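Local coordinates for protein Non-ribosomal peptide synthetase (Streptomyces halstedii, PDB 3WV4) that is a non-ribosomal peptide synthetase whose modelled chain carries a domain of the AMP-binding enzyme family, a member of the ANL clan, at residues 222-226 against 253-258; 292-296 against 323-327; 343-347 against 396-401. All blocks are in the same frame, centred on the assembly; numbering follows the deposited sequence.

Interaction 1: 222-226 against 253-258; sequences ASSIN and LISTLT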
# COMPACT_ATOMS: atom_id res chain seq x y z
N ALA A 222 6.71 6.00 -0.72
CA ALA A 222 6.20 6.22 0.65
C ALA A 222 6.73 7.54 1.23
O ALA A 222 5.96 8.29 1.79
CB ALA A 222 6.55 5.06 1.56
N SER A 223 8.03 7.81 1.06
CA SER A 223 8.64 9.08 1.57
C SER A 223 8.03 10.28 0.87
O SER A 223 7.81 11.32 1.47
CB SER A 223 10.17 9.06 1.35
OG SER A 223 10.49 9.18 -0.05
N SER A 224 7.68 10.13 -0.38
CA SER A 224 7.12 11.29 -1.12
C SER A 224 5.68 11.61 -0.74
O SER A 224 5.28 12.77 -0.56
CB SER A 224 7.23 11.05 -2.63
OG SER A 224 6.69 12.11 -3.36
N ILE A 225 4.87 10.58 -0.65
CA ILE A 225 3.50 10.76 -0.17
C ILE A 225 3.52 11.42 1.23
O ILE A 225 2.77 12.36 1.56
CB ILE A 225 2.79 9.36 -0.10
CG1 ILE A 225 2.46 8.85 -1.49
CG2 ILE A 225 1.54 9.50 0.70
CD1 ILE A 225 2.22 7.34 -1.57
N ASN A 226 4.40 10.91 2.06
CA ASN A 226 4.46 11.37 3.44
C ASN A 226 5.00 12.78 3.55
O ASN A 226 4.54 13.52 4.42
CB ASN A 226 5.26 10.50 4.37
CG ASN A 226 4.90 10.81 5.81
OD1 ASN A 226 3.74 11.08 6.12
ND2 ASN A 226 5.86 10.93 6.62
N LEU A 253 3.67 0.83 5.30
CA LEU A 253 5.00 1.44 5.07
C LEU A 253 5.15 2.79 5.68
O LEU A 253 6.18 3.10 6.34
CB LEU A 253 5.29 1.54 3.59
CG LEU A 253 5.31 0.17 2.90
CD1 LEU A 253 5.13 0.31 1.37
CD2 LEU A 253 6.60 -0.50 3.22
N ILE A 254 4.15 3.64 5.49
CA ILE A 254 4.25 4.99 5.99
C ILE A 254 4.18 5.01 7.54
O ILE A 254 4.91 5.82 8.17
CB ILE A 254 3.20 5.89 5.36
CG1 ILE A 254 3.54 6.08 3.88
CG2 ILE A 254 3.14 7.21 6.11
CD1 ILE A 254 2.41 6.50 3.03
N SER A 255 3.34 4.19 8.14
CA SER A 255 3.36 4.10 9.60
C SER A 255 4.72 3.69 10.02
O SER A 255 5.26 4.25 10.93
CB SER A 255 2.35 3.12 10.19
OG SER A 255 1.09 3.33 9.61
N THR A 256 5.29 2.72 9.34
CA THR A 256 6.60 2.20 9.74
C THR A 256 7.69 3.27 9.51
O THR A 256 8.54 3.49 10.37
CB THR A 256 6.88 0.89 9.02
OG1 THR A 256 5.79 -0.02 9.25
CG2 THR A 256 8.13 0.28 9.52
N LEU A 257 7.61 4.00 8.43
CA LEU A 257 8.58 5.09 8.12
C LEU A 257 8.62 6.10 9.24
O LEU A 257 9.68 6.52 9.65
CB LEU A 257 8.22 5.77 6.79
CG LEU A 257 8.86 7.08 6.41
CD1 LEU A 257 10.37 6.93 6.19
CD2 LEU A 257 8.25 7.57 5.10
N THR A 258 7.47 6.45 9.79
CA THR A 258 7.39 7.54 10.69
C THR A 258 7.27 7.10 12.16
O THR A 258 7.35 7.93 13.01
CB THR A 258 6.12 8.39 10.41
OG1 THR A 258 4.96 7.55 10.55
CG2 THR A 258 6.17 8.96 9.01
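Apolar packing makes most of this buried contact. A222 presents its CB to I254 CG1 (3.9 Å) and to L253 CB (4.3 Å); so small a side chain suits the place where the two backbones come nearest, 5.8 Å between the CA atoms of A222 and I254. One turn on, I225 CG2 meets I254 CD1 at 3.9 Å, and L257 CD2 lies 3.9 Å from S223 CA. Branched aliphatic chains fill the space between axes 9.8 Å apart and crossing almost at right angles (-80°). Helix 246-258 is the connection of a beta-alpha-beta unit, joining the parallel neighbours 236-239 and 261-264, and helix 215-229 packs across it. No hydrogen bond bridges the segments. T258 OG1 donates to I254 O (2.9 Å) in its own last turn, which leaves its methyl facing N226: CG2 sits 3.1 Å from N226 ND2, closer than an ideal van der Waals contact. N226 OD1, meanwhile, accepts the backbone NH of Y231.

Interaction 2: 292-296 against 323-327; sequences ASMLT and TIDAL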
# COMPACT_ATOMS: atom_id res chain seq x y z
N ALA A 292 -16.58 6.60 3.36
CA ALA A 292 -16.88 7.96 3.87
C ALA A 292 -18.41 8.21 4.12
O ALA A 292 -18.78 8.76 5.17
CB ALA A 292 -16.33 8.97 2.91
N SER A 293 -19.27 7.84 3.16
CA SER A 293 -20.74 7.98 3.29
C SER A 293 -21.25 7.19 4.47
O SER A 293 -22.03 7.69 5.26
CB SER A 293 -21.48 7.45 2.07
OG SER A 293 -20.77 7.73 0.91
N MET A 294 -20.80 5.97 4.61
CA MET A 294 -21.16 5.15 5.77
C MET A 294 -20.78 5.87 7.07
O MET A 294 -21.57 5.90 8.02
CB MET A 294 -20.46 3.80 5.70
CG MET A 294 -21.04 2.68 6.57
SD MET A 294 -19.90 1.28 6.88
CE MET A 294 -19.14 0.99 5.27
N LEU A 295 -19.57 6.44 7.11
CA LEU A 295 -19.12 7.18 8.29
C LEU A 295 -19.99 8.43 8.61
O LEU A 295 -20.27 8.72 9.76
CB LEU A 295 -17.64 7.60 8.16
CG LEU A 295 -16.98 8.25 9.42
CD1 LEU A 295 -17.37 7.59 10.73
CD2 LEU A 295 -15.45 8.36 9.38
N THR A 296 -20.39 9.17 7.60
CA THR A 296 -21.22 10.36 7.83
C THR A 296 -22.66 9.98 8.27
O THR A 296 -23.23 10.61 9.16
CB THR A 296 -21.28 11.19 6.56
OG1 THR A 296 -21.73 10.36 5.49
CG2 THR A 296 -19.88 11.77 6.22
N THR A 323 -20.44 14.59 0.60
CA THR A 323 -19.74 13.77 1.56
C THR A 323 -18.65 14.60 2.23
O THR A 323 -18.47 14.54 3.42
CB THR A 323 -19.13 12.53 0.89
OG1 THR A 323 -20.16 11.79 0.27
CG2 THR A 323 -18.42 11.64 1.91
N ILE A 324 -17.96 15.41 1.43
CA ILE A 324 -16.90 16.25 1.94
C ILE A 324 -17.44 17.13 3.05
O ILE A 324 -16.87 17.18 4.13
CB ILE A 324 -16.27 17.12 0.84
CG1 ILE A 324 -15.60 16.23 -0.22
CG2 ILE A 324 -15.22 18.07 1.43
CD1 ILE A 324 -15.31 16.99 -1.52
N ASP A 325 -18.57 17.76 2.78
CA ASP A 325 -19.19 18.70 3.69
C ASP A 325 -19.59 17.98 4.96
O ASP A 325 -19.37 18.49 6.07
CB ASP A 325 -20.41 19.37 3.05
CG ASP A 325 -20.06 20.34 1.90
OD1 ASP A 325 -18.88 20.78 1.75
OD2 ASP A 325 -20.99 20.64 1.10
N ALA A 326 -20.14 16.78 4.80
CA ALA A 326 -20.65 16.05 5.93
C ALA A 326 -19.51 15.63 6.86
O ALA A 326 -19.66 15.61 8.08
CB ALA A 326 -21.38 14.84 5.44
N LEU A 327 -18.36 15.31 6.27
CA LEU A 327 -17.23 14.89 7.04
C LEU A 327 -16.71 16.08 7.83
O LEU A 327 -16.31 15.93 8.98
CB LEU A 327 -16.10 14.41 6.15
CG LEU A 327 -16.14 13.00 5.60
CD1 LEU A 327 -15.02 12.92 4.57
CD2 LEU A 327 -16.04 11.90 6.67
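T296, L327 and T323 give up the most surface where helices 289-300 and 321-330 lie side by side, their local axes 9.5 Å apart and inclined at 43°. T296 is the central residue. Its CG2 reaches A326 CB at 3.5 Å and L327 CD2 at 3.9 Å, while its OG1 donates to S293 O (2.7 Å) one turn back. Threonine suits the site because the hydroxyl is spent on its own helix and the methyl is turned to the neighbour; A326 is small enough to accept that methyl, with the two CA atoms 6.0 Å apart. T323 likewise turns a methyl to the neighbour: its CG2 sits 3.5 Å from A292 CB, where the small A292 allows a close approach. L327, whose CA-to-CB bond points sideways, extends inward to place CD1 4.5 Å from A292 CB and CD2 4.5 Å from L295 CD2. Both leucines also touch F312 on strand 311-314, so this is the side turned to the sheet. The helices belong to consecutive beta-alpha-beta crossovers through the parallel strands 284-287, 311-314 and 335-340. With no hydrogen bond between the segments, their fit depends on the shapes of methyl groups, and the hydroxyls of T296 and S293 are paired within helix 289-300, S293 OG with P289 O.

Interaction 3: 343-347 against 396-401; sequences TECKR and HVMAGY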
# COMPACT_ATOMS: atom_id res chain seq x y z
N THR A 343 -1.65 2.17 -9.83
CA THR A 343 -0.73 1.17 -9.33
C THR A 343 0.65 1.19 -10.00
O THR A 343 1.69 1.04 -9.31
CB THR A 343 -1.37 -0.22 -9.46
OG1 THR A 343 -2.61 -0.23 -8.78
CG2 THR A 343 -0.48 -1.23 -8.82
N GLU A 344 0.67 1.55 -11.28
CA GLU A 344 1.90 1.61 -12.08
C GLU A 344 2.98 2.54 -11.54
O GLU A 344 4.20 2.37 -11.82
CB GLU A 344 1.53 1.98 -13.53
CG GLU A 344 0.92 0.86 -14.36
CD GLU A 344 -0.58 0.60 -14.11
OE1 GLU A 344 -1.21 1.09 -13.14
OE2 GLU A 344 -1.13 -0.19 -14.89
N CYS A 345 2.59 3.49 -10.69
CA CYS A 345 3.59 4.31 -9.97
C CYS A 345 3.20 4.68 -8.53
O CYS A 345 3.65 5.67 -7.96
CB CYS A 345 3.82 5.58 -10.79
SG CYS A 345 2.44 6.68 -10.88
N LYS A 346 2.33 3.88 -7.94
CA LYS A 346 1.68 4.11 -6.65
C LYS A 346 0.76 5.28 -6.63
O LYS A 346 -0.43 5.11 -6.31
CB LYS A 346 2.67 4.17 -5.50
CG LYS A 346 2.05 4.45 -4.16
CD LYS A 346 0.76 3.71 -3.80
CE LYS A 346 0.25 4.18 -2.42
NZ LYS A 346 -0.96 3.47 -1.87
N ARG A 347 1.29 6.49 -6.87
CA ARG A 347 0.48 7.68 -6.76
C ARG A 347 1.03 8.79 -7.64
O ARG A 347 2.24 8.86 -7.91
CB ARG A 347 0.32 8.10 -5.28
CG ARG A 347 -0.72 9.14 -5.09
CD ARG A 347 -1.25 9.26 -3.67
NE ARG A 347 -2.01 8.08 -3.30
CZ ARG A 347 -1.94 7.50 -2.10
NH1 ARG A 347 -1.21 8.04 -1.12
NH2 ARG A 347 -2.69 6.43 -1.84
N HIS A 396 9.31 6.89 -8.59
CA HIS A 396 8.17 6.09 -8.13
C HIS A 396 7.63 5.23 -9.27
O HIS A 396 6.82 4.33 -9.03
CB HIS A 396 7.05 6.98 -7.61
CG HIS A 396 6.53 7.97 -8.59
ND1 HIS A 396 7.28 8.51 -9.63
CD2 HIS A 396 5.33 8.60 -8.65
CE1 HIS A 396 6.55 9.38 -10.30
NE2 HIS A 396 5.36 9.46 -9.72
N VAL A 397 8.01 5.57 -10.52
CA VAL A 397 7.54 4.81 -11.67
C VAL A 397 8.08 3.41 -11.51
O VAL A 397 9.28 3.24 -11.45
CB VAL A 397 8.05 5.36 -12.98
CG1 VAL A 397 7.70 4.35 -14.10
CG2 VAL A 397 7.44 6.74 -13.24
N MET A 398 7.19 2.42 -11.43
CA MET A 398 7.57 1.06 -11.08
C MET A 398 8.21 0.38 -12.27
O MET A 398 8.34 0.99 -13.32
CB MET A 398 6.31 0.27 -10.59
CG MET A 398 5.74 0.82 -9.28
SD MET A 398 6.86 0.58 -7.86
CE MET A 398 6.07 1.82 -6.79
N ALA A 399 8.62 -0.86 -12.11
CA ALA A 399 9.44 -1.54 -13.09
C ALA A 399 8.69 -2.15 -14.30
O ALA A 399 9.34 -2.82 -15.03
CB ALA A 399 10.22 -2.64 -12.42
N GLY A 400 7.40 -1.94 -14.50
CA GLY A 400 6.66 -2.61 -15.55
C GLY A 400 5.72 -3.66 -14.94
O GLY A 400 5.52 -3.68 -13.71
N TYR A 401 5.14 -4.50 -15.80
CA TYR A 401 4.30 -5.58 -15.39
C TYR A 401 5.11 -6.86 -15.33
O TYR A 401 6.02 -7.05 -16.13
CB TYR A 401 3.13 -5.75 -16.37
CG TYR A 401 2.31 -4.49 -16.51
CD1 TYR A 401 1.56 -4.01 -15.45
CD2 TYR A 401 2.31 -3.76 -17.69
CE1 TYR A 401 0.80 -2.85 -15.57
CE2 TYR A 401 1.56 -2.60 -17.83
CZ TYR A 401 0.80 -2.15 -16.76
OH TYR A 401 0.06 -0.96 -16.88
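Two loops meet here in the interior, one between strands 335-340 and 349-350, opening with a 3-10 turn at 343-344, the other between strand 388-393 and helix 405-411. Their backbones join where M398 N donates to E344 O (3.0 Å, 160°), and C345 CA adds a CA-H...O contact to H396 O at 3.4 Å. T343 and E344 close the Y-G-x-T-E signature, a core motif of this AMP-binding (ANL) family, and 396-401, with its G-Y pair, matches the end of a further core motif, so the contact brings two family signatures together. The small C345 sets its CB over one face of the H396 ring, 4.2 Å from the centroid, in a CH-pi contact; R347 O lies at the ring edge, 3.2 Å from H396 CD2. Flexible M398 packs its CE 4.3 Å from K346 CB. Farther along, Y401 is long enough for its OH to donate to E344 OE2 in a very short hydrogen bond of 2.4 Å.

Interactions 1 and 3 are neighbours, with centres about 17 Å apart, and they share a packing surface: I225 CD1 touches R347 NH1 at 3.5 Å and K346 CE at 3.8 Å. Helix 246-258 serves both, since it supplies 253-258 to interaction 1, while its earlier residue Y250 packs on K346 and M398 of interaction 3. Interaction 2 stands apart, its centre about 26 Å from that of interaction 1 and 30 Å from that of interaction 3, with nearest atoms about 17 and 15 Å away. The mixed beta-sheet still connects it to interaction 3, because strand 335-340, following helix 321-330, leads into loop 343-347, which holds the closing T-E of the Y-G-x-T-E signature.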